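Local structure of extracellular ligand-binding receptor (Rhodopseudomonas palustris, 3SG0) at residues A[116-121]-A[134-139]; A[121-126]-A[140-145]; A[310-315]-A[351-356]. The protein probably serves as the solute-binding protein of an ABC-type uptake system for aromatic acids, and binds benzoylformate. All blocks are in the same frame, centred on the assembly; numbering follows the deposited sequence. Where two conformers were deposited one is given.

Contact 1. Residues A[116-121]-A[134-139]; sequences LMTMAA and KWVYKV. With 173 (benzoyl-formic acid), chain B.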
loop_
_atom_site.group_PDB
_atom_site.type_symbol
_atom_site.label_atom_id
_atom_site.label_comp_id
_atom_site.label_asym_id
_atom_site.label_seq_id
_atom_site.Cartn_x
_atom_site.Cartn_y
_atom_site.Cartn_z
ATOM N N LEU A 116 -9.882 -1.456 -11.929
ATOM C CA LEU A 116 -8.986 -2.172 -11.033
ATOM C C LEU A 116 -8.601 -1.249 -9.893
ATOM O O LEU A 116 -8.022 -0.188 -10.133
ATOM C CB LEU A 116 -7.710 -2.598 -11.769
ATOM C CG LEU A 116 -6.604 -3.200 -10.892
ATOM C CD1 LEU A 116 -7.037 -4.517 -10.273
ATOM C CD2 LEU A 116 -5.315 -3.380 -11.676
HETATM N N MSE A 117 -8.925 -1.642 -8.663
HETATM C CA MSE A 117 -8.481 -0.918 -7.477
HETATM C C MSE A 117 -7.251 -1.654 -6.958
HETATM O O MSE A 117 -7.384 -2.702 -6.315
HETATM C CB MSE A 117 -9.564 -0.902 -6.398
HETATM C CG MSE A 117 -10.970 -0.637 -6.906
HETATM SE SE MSE A 117 -11.235 1.048 -7.798
HETATM C CE MSE A 117 -10.909 2.217 -6.259
ATOM N N THR A 118 -6.051 -1.173 -7.260
ATOM C CA THR A 118 -4.876 -1.869 -6.765
ATOM C C THR A 118 -4.635 -1.529 -5.302
ATOM O O THR A 118 -4.937 -0.417 -4.867
ATOM C CB THR A 118 -3.628 -1.587 -7.619
ATOM O OG1 THR A 118 -2.554 -2.404 -7.147
ATOM C CG2 THR A 118 -3.189 -0.131 -7.557
HETATM N N MSE A 119 -4.105 -2.486 -4.542
HETATM C CA MSE A 119 -3.818 -2.270 -3.124
HETATM C C MSE A 119 -2.326 -2.076 -2.844
HETATM O O MSE A 119 -1.916 -1.976 -1.683
HETATM C CB MSE A 119 -4.405 -3.399 -2.268
HETATM C CG MSE A 119 -5.921 -3.487 -2.372
HETATM SE SE MSE A 119 -6.703 -4.845 -1.246
HETATM C CE MSE A 119 -6.124 -6.428 -2.233
ATOM N N ALA A 120 -1.525 -1.999 -3.902
ATOM C CA ALA A 120 -0.081 -1.879 -3.781
ATOM C C ALA A 120 0.365 -0.418 -3.877
ATOM O O ALA A 120 -0.466 0.480 -4.055
ATOM C CB ALA A 120 0.589 -2.750 -4.828
ATOM N N ALA A 121 1.670 -0.183 -3.757
ATOM C CA ALA A 121 2.170 1.158 -3.434
ATOM C C ALA A 121 2.931 1.908 -4.523
ATOM O O ALA A 121 2.963 3.141 -4.498
ATOM C CB ALA A 121 3.048 1.093 -2.180
ATOM N N LYS A 134 -5.993 4.363 -17.201
ATOM C CA LYS A 134 -7.324 4.955 -17.092
ATOM C C LYS A 134 -8.274 4.057 -16.319
ATOM O O LYS A 134 -9.262 4.533 -15.765
ATOM C CB LYS A 134 -7.946 5.201 -18.465
ATOM C CG LYS A 134 -7.601 6.515 -19.094
ATOM C CD LYS A 134 -8.133 7.706 -18.323
ATOM C CE LYS A 134 -7.528 8.933 -18.937
ATOM N NZ LYS A 134 -7.888 10.122 -18.150
ATOM N N TRP A 135 -8.003 2.753 -16.334
ATOM C CA TRP A 135 -8.863 1.776 -15.678
ATOM C C TRP A 135 -8.437 1.458 -14.247
ATOM O O TRP A 135 -9.099 0.662 -13.590
ATOM C CB TRP A 135 -8.951 0.493 -16.526
ATOM C CG TRP A 135 -9.687 0.742 -17.797
ATOM C CD1 TRP A 135 -9.153 1.071 -19.003
ATOM C CD2 TRP A 135 -11.105 0.752 -17.966
ATOM N NE1 TRP A 135 -10.152 1.273 -19.923
ATOM C CE2 TRP A 135 -11.363 1.078 -19.311
ATOM C CE3 TRP A 135 -12.187 0.501 -17.109
ATOM C CZ2 TRP A 135 -12.657 1.170 -19.820
ATOM C CZ3 TRP A 135 -13.471 0.588 -17.617
ATOM C CH2 TRP A 135 -13.695 0.925 -18.958
ATOM N N VAL A 136 -7.368 2.077 -13.756
ATOM C CA VAL A 136 -6.775 1.693 -12.480
ATOM C C VAL A 136 -6.845 2.832 -11.472
ATOM O O VAL A 136 -6.553 3.984 -11.811
ATOM C CB VAL A 136 -5.294 1.292 -12.685
ATOM C CG1 VAL A 136 -4.671 0.779 -11.383
ATOM C CG2 VAL A 136 -5.183 0.250 -13.779
ATOM N N TYR A 137 -7.227 2.512 -10.237
ATOM C CA TYR A 137 -7.223 3.468 -9.130
ATOM C C TYR A 137 -6.398 2.897 -7.994
ATOM O O TYR A 137 -6.187 1.679 -7.922
ATOM C CB TYR A 137 -8.653 3.793 -8.686
ATOM C CG TYR A 137 -9.400 4.512 -9.769
ATOM C CD1 TYR A 137 -9.241 5.878 -9.948
ATOM C CD2 TYR A 137 -10.214 3.825 -10.660
ATOM C CE1 TYR A 137 -9.901 6.545 -10.956
ATOM C CE2 TYR A 137 -10.865 4.485 -11.686
ATOM C CZ TYR A 137 -10.698 5.847 -11.827
ATOM O OH TYR A 137 -11.325 6.542 -12.841
ATOM N N LYS A 138 -5.951 3.760 -7.091
ATOM C CA LYS A 138 -4.927 3.356 -6.139
ATOM C C LYS A 138 -5.017 4.157 -4.850
ATOM O O LYS A 138 -4.619 5.321 -4.810
ATOM C CB LYS A 138 -3.562 3.566 -6.799
ATOM C CG LYS A 138 -2.361 3.220 -5.954
ATOM C CD LYS A 138 -1.084 3.342 -6.780
ATOM C CE LYS A 138 0.157 3.032 -5.983
ATOM N NZ LYS A 138 0.425 4.086 -4.973
ATOM N N VAL A 139 -5.511 3.530 -3.788
ATOM C CA VAL A 139 -5.673 4.243 -2.523
ATOM C C VAL A 139 -4.402 4.419 -1.701
ATOM O O VAL A 139 -4.348 5.338 -0.881
ATOM C CB VAL A 139 -6.773 3.632 -1.630
ATOM C CG1 VAL A 139 -8.128 3.736 -2.312
ATOM C CG2 VAL A 139 -6.434 2.204 -1.202
HETATM O O1B 173 B . 3.641 -2.329 -3.222
HETATM C C1 173 B . 4.239 -3.209 -2.662
HETATM O O1A 173 B . 4.989 -4.167 -3.333
HETATM C C2 173 B . 4.404 -3.184 -1.167
HETATM O O2 173 B . 5.207 -3.890 -0.634
HETATM C C1G 173 B . 3.482 -2.295 -0.392
HETATM C C2D 173 B . 1.995 -2.290 -0.733
HETATM C C2E 173 B . 1.051 -1.377 0.022
HETATM C C3 173 B . 1.612 -0.461 1.108
HETATM C C1E 173 B . 3.119 -0.485 1.427
HETATM C C1D 173 B . 4.068 -1.404 0.687
HETATM O O HOH W 1 -7.179 1.221 -4.644
#
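Lys138 lies alongside Thr118, its CB and CG both 3.8 Å from Thr118 CG2, and runs on past the carbonyl of Ala120. The chain is extended as far as CE; a bend at chi4 (-70°) then turns NZ onto Ala121 O at 2.7 Å. The ammonium nitrogen stands well above the plane of that carbonyl, and it also bonds Val140 O and Asn142 OD1, so three oxygens hold this buried amine. Thr118 OG1, anti to its backbone N, is hydrogen-bonded to Ser102 OG of helix 99-111. The backbones of 116-118 and 136-138 pair in parallel: Leu116 N bonds Trp135 O, Leu116 O accepts Tyr137 N at 2.8 Å with an almost straight N-H...O angle (167°), and Thr118 N returns to Tyr137 O. Here 136-138 is the outermost strand of the six-stranded mixed sheet in one alpha/beta lobe of this leucine-binding-type fold. Leu116 and Val136 sit side by side on the face that also carries Thr118 and Lys138. On the other face, selenomethionine Met117 crosses Tyr137: CE reaches Tyr137 CB at 3.7 Å, while SE lies 5.2 Å from the ring centroid in an oblique Met-aromatic contact. His364 stacks on the Tyr137 ring, and Tyr137 OH bonds Arg341 O. Beyond Tyr137, a water accepts from Val139 N and donates to Thr118 O at 2.8 Å. Met119 to Ala121 carry the chain into the ligand pocket, where Ala121 N donates to carboxylate oxygen O1B of benzoylformate at 3.0 Å and Ala120 CB packs against the same oxygen.

Contact 2. Residues A[121-126]-A[140-145]; sequences AAAILV and VPNDDI. With 173 (benzoyl-formic acid), chain B.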
loop_
_atom_site.group_PDB
_atom_site.type_symbol
_atom_site.label_atom_id
_atom_site.label_comp_id
_atom_site.label_asym_id
_atom_site.label_seq_id
_atom_site.Cartn_x
_atom_site.Cartn_y
_atom_site.Cartn_z
ATOM N N ALA A 121 1.670 -0.183 -3.757
ATOM C CA ALA A 121 2.170 1.158 -3.434
ATOM C C ALA A 121 2.931 1.908 -4.523
ATOM O O ALA A 121 2.963 3.141 -4.498
ATOM C CB ALA A 121 3.048 1.093 -2.180
ATOM N N ALA A 122 3.609 1.211 -5.430
ATOM C CA ALA A 122 4.529 1.908 -6.342
ATOM C C ALA A 122 3.822 2.861 -7.303
ATOM O O ALA A 122 2.773 2.543 -7.851
ATOM C CB ALA A 122 5.359 0.917 -7.120
ATOM N N ALA A 123 4.420 4.029 -7.521
ATOM C CA ALA A 123 3.820 5.043 -8.380
ATOM C C ALA A 123 3.512 4.527 -9.781
ATOM O O ALA A 123 2.504 4.920 -10.375
ATOM C CB ALA A 123 4.730 6.258 -8.465
ATOM N N ILE A 124 4.363 3.643 -10.300
ATOM C CA ILE A 124 4.229 3.141 -11.663
ATOM C C ILE A 124 2.898 2.418 -11.899
ATOM O O ILE A 124 2.476 2.224 -13.042
ATOM C CB ILE A 124 5.435 2.233 -12.019
ATOM C CG1 ILE A 124 5.485 1.919 -13.511
ATOM C CG2 ILE A 124 5.415 0.947 -11.218
ATOM C CD1 ILE A 124 6.772 1.245 -13.930
ATOM N N LEU A 125 2.233 2.007 -10.823
ATOM C CA LEU A 125 0.940 1.349 -10.984
ATOM C C LEU A 125 -0.115 2.254 -11.623
ATOM O O LEU A 125 -1.020 1.755 -12.294
ATOM C CB LEU A 125 0.450 0.787 -9.655
ATOM C CG LEU A 125 1.339 -0.329 -9.084
ATOM C CD1 LEU A 125 0.982 -0.612 -7.636
ATOM C CD2 LEU A 125 1.239 -1.588 -9.931
ATOM N N VAL A 126 -0.012 3.572 -11.422
ATOM C CA VAL A 126 -1.000 4.493 -11.998
ATOM C C VAL A 126 -0.419 5.732 -12.666
ATOM O O VAL A 126 -1.174 6.510 -13.255
ATOM C CB VAL A 126 -2.050 4.981 -10.965
ATOM C CG1 VAL A 126 -2.903 3.825 -10.487
ATOM C CG2 VAL A 126 -1.394 5.734 -9.802
ATOM N N VAL A 140 -3.386 3.575 -1.866
ATOM C CA VAL A 140 -2.152 3.773 -1.099
ATOM C C VAL A 140 -1.403 4.930 -1.742
ATOM O O VAL A 140 -1.258 4.954 -2.956
ATOM C CB VAL A 140 -1.274 2.510 -1.115
ATOM C CG1 VAL A 140 0.059 2.783 -0.432
ATOM C CG2 VAL A 140 -1.993 1.356 -0.436
ATOM N N PRO A 141 -0.929 5.912 -0.952
ATOM C CA PRO A 141 -0.195 7.007 -1.604
ATOM C C PRO A 141 1.022 6.528 -2.385
ATOM O O PRO A 141 1.756 5.644 -1.947
ATOM C CB PRO A 141 0.220 7.890 -0.423
ATOM C CG PRO A 141 -0.856 7.643 0.601
ATOM C CD PRO A 141 -1.103 6.161 0.491
ATOM N N ASN A 142 1.225 7.129 -3.554
ATOM C CA ASN A 142 2.377 6.803 -4.378
ATOM C C ASN A 142 3.680 6.921 -3.592
ATOM O O ASN A 142 3.912 7.902 -2.873
ATOM C CB ASN A 142 2.437 7.726 -5.590
ATOM C CG ASN A 142 1.391 7.402 -6.643
ATOM O OD1 ASN A 142 0.748 6.354 -6.618
ATOM N ND2 ASN A 142 1.232 8.316 -7.592
ATOM N N ASP A 143 4.551 5.931 -3.769
ATOM C CA ASP A 143 5.800 5.875 -3.024
ATOM C C ASP A 143 6.696 7.073 -3.257
ATOM O O ASP A 143 7.488 7.407 -2.379
ATOM C CB ASP A 143 6.572 4.593 -3.339
ATOM C CG ASP A 143 5.962 3.379 -2.686
ATOM O OD1 ASP A 143 5.565 3.491 -1.499
ATOM O OD2 ASP A 143 5.872 2.332 -3.358
ATOM N N ASP A 144 6.610 7.726 -4.413
ATOM C CA ASP A 144 7.462 8.889 -4.626
ATOM C C ASP A 144 7.150 10.022 -3.645
ATOM O O ASP A 144 8.059 10.739 -3.214
ATOM C CB ASP A 144 7.498 9.356 -6.098
ATOM C CG ASP A 144 6.136 9.705 -6.672
ATOM O OD1 ASP A 144 5.099 9.270 -6.151
ATOM O OD2 ASP A 144 6.108 10.421 -7.702
ATOM N N ILE A 145 5.880 10.166 -3.271
ATOM C CA ILE A 145 5.485 11.151 -2.269
ATOM C C ILE A 145 6.153 10.836 -0.936
ATOM O O ILE A 145 6.703 11.712 -0.265
ATOM C CB ILE A 145 3.953 11.156 -2.078
ATOM C CG1 ILE A 145 3.248 11.561 -3.375
ATOM C CG2 ILE A 145 3.549 12.072 -0.929
ATOM C CD1 ILE A 145 1.749 11.297 -3.362
HETATM O O1B 173 B . 3.641 -2.329 -3.222
HETATM C C1 173 B . 4.239 -3.209 -2.662
HETATM O O1A 173 B . 4.989 -4.167 -3.333
HETATM C C2 173 B . 4.404 -3.184 -1.167
HETATM O O2 173 B . 5.207 -3.890 -0.634
HETATM C C1G 173 B . 3.482 -2.295 -0.392
HETATM C C2D 173 B . 1.995 -2.290 -0.733
HETATM C C2E 173 B . 1.051 -1.377 0.022
HETATM C C3 173 B . 1.612 -0.461 1.108
HETATM C C1E 173 B . 3.119 -0.485 1.427
HETATM C C1D 173 B . 4.068 -1.404 0.687
#
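With chi1 at -74°, Asp143 CG is anti to its own carbonyl carbon, beside the backbone N, and chi2 (-42°) turns OD2 over the Ala121-Ala122 peptide; the same chi1 in Asn142 brings its CG to Ala123. Asp143 OD2 comes to 3.2 Å from Ala121 C, and OD1 lies 3.5 Å from Ala121 CB. OD2 also sits 3.3 Å from Ala122 N, but the angle is too poor for a hydrogen bond, and that N-H is bonded to Thr99 OG1 instead. The polar link between the segments is a bent one: Asp143 N, in the first turn of helix 143-156, donates to Ala121 O over 3.3 Å, its approach tilted 30° from the carbonyl plane. Asn142 occupies the N-cap position of that helix, though its side chain makes no capping bond. Its CB meets Ala123 CB at 4.0 Å, and OD1 lies over Ala123 CA and beside Val126 CG2; the polar partner of OD1 is the ammonium of Lys138. At the other end, Val140 CG1 is 3.9 Å from both Ala121 CB and ring carbon C3 of benzoylformate, so valine and alanine together form one apolar patch of the pocket wall. Asp143 OD1 has Tyr175 OH and His247 NE2 as partners, whereas OD2 stands 3.2 Å from Ala121 O, two acceptors close together in a buried place. The helix N-terminus and the partners of OD1 may help offset that repulsion, behind the alanine whose N-H binds the ligand.

Contact 3. Residues A[310-315]-A[351-356]; sequences HLWDSM and ALNNGL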
loop_
_atom_site.group_PDB
_atom_site.type_symbol
_atom_site.label_atom_id
_atom_site.label_comp_id
_atom_site.label_asym_id
_atom_site.label_seq_id
_atom_site.Cartn_x
_atom_site.Cartn_y
_atom_site.Cartn_z
ATOM N N HIS A 310 -6.420 -0.925 3.089
ATOM C CA HIS A 310 -6.244 -0.684 1.657
ATOM C C HIS A 310 -7.394 -1.302 0.880
ATOM O O HIS A 310 -7.810 -0.766 -0.153
ATOM C CB HIS A 310 -4.859 -1.159 1.216
ATOM C CG HIS A 310 -3.791 -0.434 1.955
ATOM N ND1 HIS A 310 -2.527 -0.916 2.234
ATOM C CD2 HIS A 310 -3.872 0.784 2.532
ATOM C CE1 HIS A 310 -1.873 -0.007 2.944
ATOM N NE2 HIS A 310 -2.667 1.033 3.129
ATOM N N LEU A 311 -7.940 -2.405 1.384
ATOM C CA LEU A 311 -9.161 -2.962 0.809
ATOM C C LEU A 311 -10.356 -2.083 1.189
ATOM O O LEU A 311 -11.171 -1.709 0.343
ATOM C CB LEU A 311 -9.365 -4.404 1.275
ATOM C CG LEU A 311 -10.667 -5.068 0.821
ATOM C CD1 LEU A 311 -10.874 -4.966 -0.683
ATOM C CD2 LEU A 311 -10.685 -6.516 1.279
ATOM N N TRP A 312 -10.448 -1.732 2.468
ATOM C CA TRP A 312 -11.556 -0.918 2.953
ATOM C C TRP A 312 -11.688 0.403 2.178
ATOM O O TRP A 312 -12.772 0.738 1.688
ATOM C CB TRP A 312 -11.376 -0.643 4.444
ATOM C CG TRP A 312 -12.496 0.128 5.062
ATOM C CD1 TRP A 312 -12.555 1.472 5.243
ATOM C CD2 TRP A 312 -13.721 -0.402 5.577
ATOM N NE1 TRP A 312 -13.741 1.820 5.843
ATOM C CE2 TRP A 312 -14.474 0.684 6.064
ATOM C CE3 TRP A 312 -14.249 -1.693 5.689
ATOM C CZ2 TRP A 312 -15.734 0.523 6.642
ATOM C CZ3 TRP A 312 -15.500 -1.848 6.266
ATOM C CH2 TRP A 312 -16.225 -0.747 6.733
ATOM N N ASP A 313 -10.595 1.158 2.088
ATOM C CA ASP A 313 -10.621 2.453 1.411
ATOM C C ASP A 313 -10.947 2.277 -0.080
ATOM O O ASP A 313 -11.615 3.121 -0.676
ATOM C CB ASP A 313 -9.272 3.178 1.530
ATOM C CG ASP A 313 -9.045 3.882 2.873
ATOM O OD1 ASP A 313 -9.978 4.002 3.713
ATOM O OD2 ASP A 313 -7.885 4.345 3.052
ATOM N N SER A 314 -10.446 1.209 -0.702
ATOM C CA SER A 314 -10.803 0.949 -2.097
ATOM C C SER A 314 -12.313 0.807 -2.230
ATOM O O SER A 314 -12.923 1.335 -3.167
ATOM C CB SER A 314 -10.125 -0.321 -2.618
ATOM O OG SER A 314 -8.716 -0.179 -2.689
HETATM N N MSE A 315 -12.915 0.062 -1.307
HETATM C CA MSE A 315 -14.363 -0.103 -1.320
HETATM C C MSE A 315 -15.114 1.170 -0.973
HETATM O O MSE A 315 -16.248 1.338 -1.413
HETATM C CB MSE A 315 -14.798 -1.272 -0.436
HETATM C CG MSE A 315 -14.629 -2.611 -1.141
HETATM SE SE MSE A 315 -15.594 -2.771 -2.868
HETATM C CE MSE A 315 -17.389 -2.314 -2.301
ATOM N N ALA A 351 -11.645 12.260 2.721
ATOM C CA ALA A 351 -10.730 11.757 3.732
ATOM C C ALA A 351 -10.813 10.240 3.771
ATOM O O ALA A 351 -11.845 9.677 4.141
ATOM C CB ALA A 351 -11.061 12.347 5.097
ATOM N N LEU A 352 -9.731 9.588 3.363
ATOM C CA LEU A 352 -9.583 8.142 3.477
ATOM C C LEU A 352 -8.591 7.859 4.594
ATOM O O LEU A 352 -7.881 8.754 5.045
ATOM C CB LEU A 352 -9.041 7.569 2.160
ATOM C CG LEU A 352 -9.962 7.671 0.941
ATOM C CD1 LEU A 352 -9.255 7.184 -0.302
ATOM C CD2 LEU A 352 -11.261 6.888 1.163
ATOM N N ASN A 353 -8.512 6.609 5.030
ATOM C CA ASN A 353 -7.471 6.227 5.976
ATOM C C ASN A 353 -6.076 6.447 5.422
ATOM O O ASN A 353 -5.117 6.672 6.164
ATOM C CB ASN A 353 -7.662 4.782 6.389
ATOM C CG ASN A 353 -8.843 4.620 7.296
ATOM O OD1 ASN A 353 -8.729 4.844 8.502
ATOM N ND2 ASN A 353 -10.000 4.283 6.734
ATOM N N ASN A 354 -5.974 6.398 4.096
ATOM C CA ASN A 354 -4.719 6.596 3.398
ATOM C C ASN A 354 -4.350 8.060 3.180
ATOM O O ASN A 354 -3.226 8.343 2.762
ATOM C CB ASN A 354 -4.753 5.848 2.056
ATOM C CG ASN A 354 -4.299 4.411 2.185
ATOM O OD1 ASN A 354 -3.099 4.145 2.240
ATOM N ND2 ASN A 354 -5.239 3.475 2.221
ATOM N N GLY A 355 -5.272 8.982 3.442
ATOM C CA GLY A 355 -4.996 10.397 3.243
ATOM C C GLY A 355 -6.166 11.123 2.621
ATOM O O GLY A 355 -7.243 10.551 2.436
ATOM N N LEU A 356 -5.951 12.399 2.315
ATOM C CA LEU A 356 -6.967 13.217 1.663
ATOM C C LEU A 356 -6.859 13.052 0.157
ATOM O O LEU A 356 -5.864 13.455 -0.457
ATOM C CB LEU A 356 -6.823 14.689 2.052
ATOM C CG LEU A 356 -7.871 15.622 1.437
ATOM C CD1 LEU A 356 -9.265 15.290 1.944
ATOM C CD2 LEU A 356 -7.533 17.074 1.738
#
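Asp313, Asn354 and Leu352 give up the most surface here, and Asp313 is the centre of the arrangement. Its carboxylate points from the helix into the type I turn Leu352-Gly355 and takes hydrogen bonds on both oxygens. OD1 is met on its syn side by Asn353 ND2 at 3.0 Å, an almost straight bond (172°) lying in the amide plane, and more weakly by Asn353 N. OD2 accepts two donors of one residue: Asn354 N at 3.0 Å, and Asn354 ND2 at 2.9 Å on the anti side, with the amide turned 70° from the carboxylate plane. Leu352 and Asp313 run antiparallel alongside each other, Leu352 CB 3.5 Å from Asp313 OD2. The same Asn354 ND2 also lies at the edge of the His310 ring, 3.0 Å from CD2, with ring and amide planes 35° apart; this histidine touches the bound benzoylformate. The two central turn residues are thus tied to the helix by four hydrogen bonds, one of them weak. Helix 306-328 carries the tip of the small hairpin formed by strands 350-352 and 355-357, while Trp312 leans on helix 283-298 and Leu311 on strand 92-94.

How the contacts relate
Contacts 1 and 2 are continuous, sharing Ala121, with centres 9 Å apart; Lys138 CE of contact 1 packs 3.3 Å from Ala122 O of contact 2, and both touch benzoylformate. The ligand is also bound by Thr99 and Arg198. Contact 3 lies farther off: its centre is about 11 Å from that of contact 1 and about 14 Å from that of contact 2. Val139 packs on helix 306-328 with CG2 3.6 Å from Ser314 OG, while Val140 CG2 lies 3.5 Å from His310 CG, and these last two residues, Val140 and His310, both border the ligand. Pro141 CG, 3.3 Å from Asn354 O, joins the 140-145 segment to the hairpin turn.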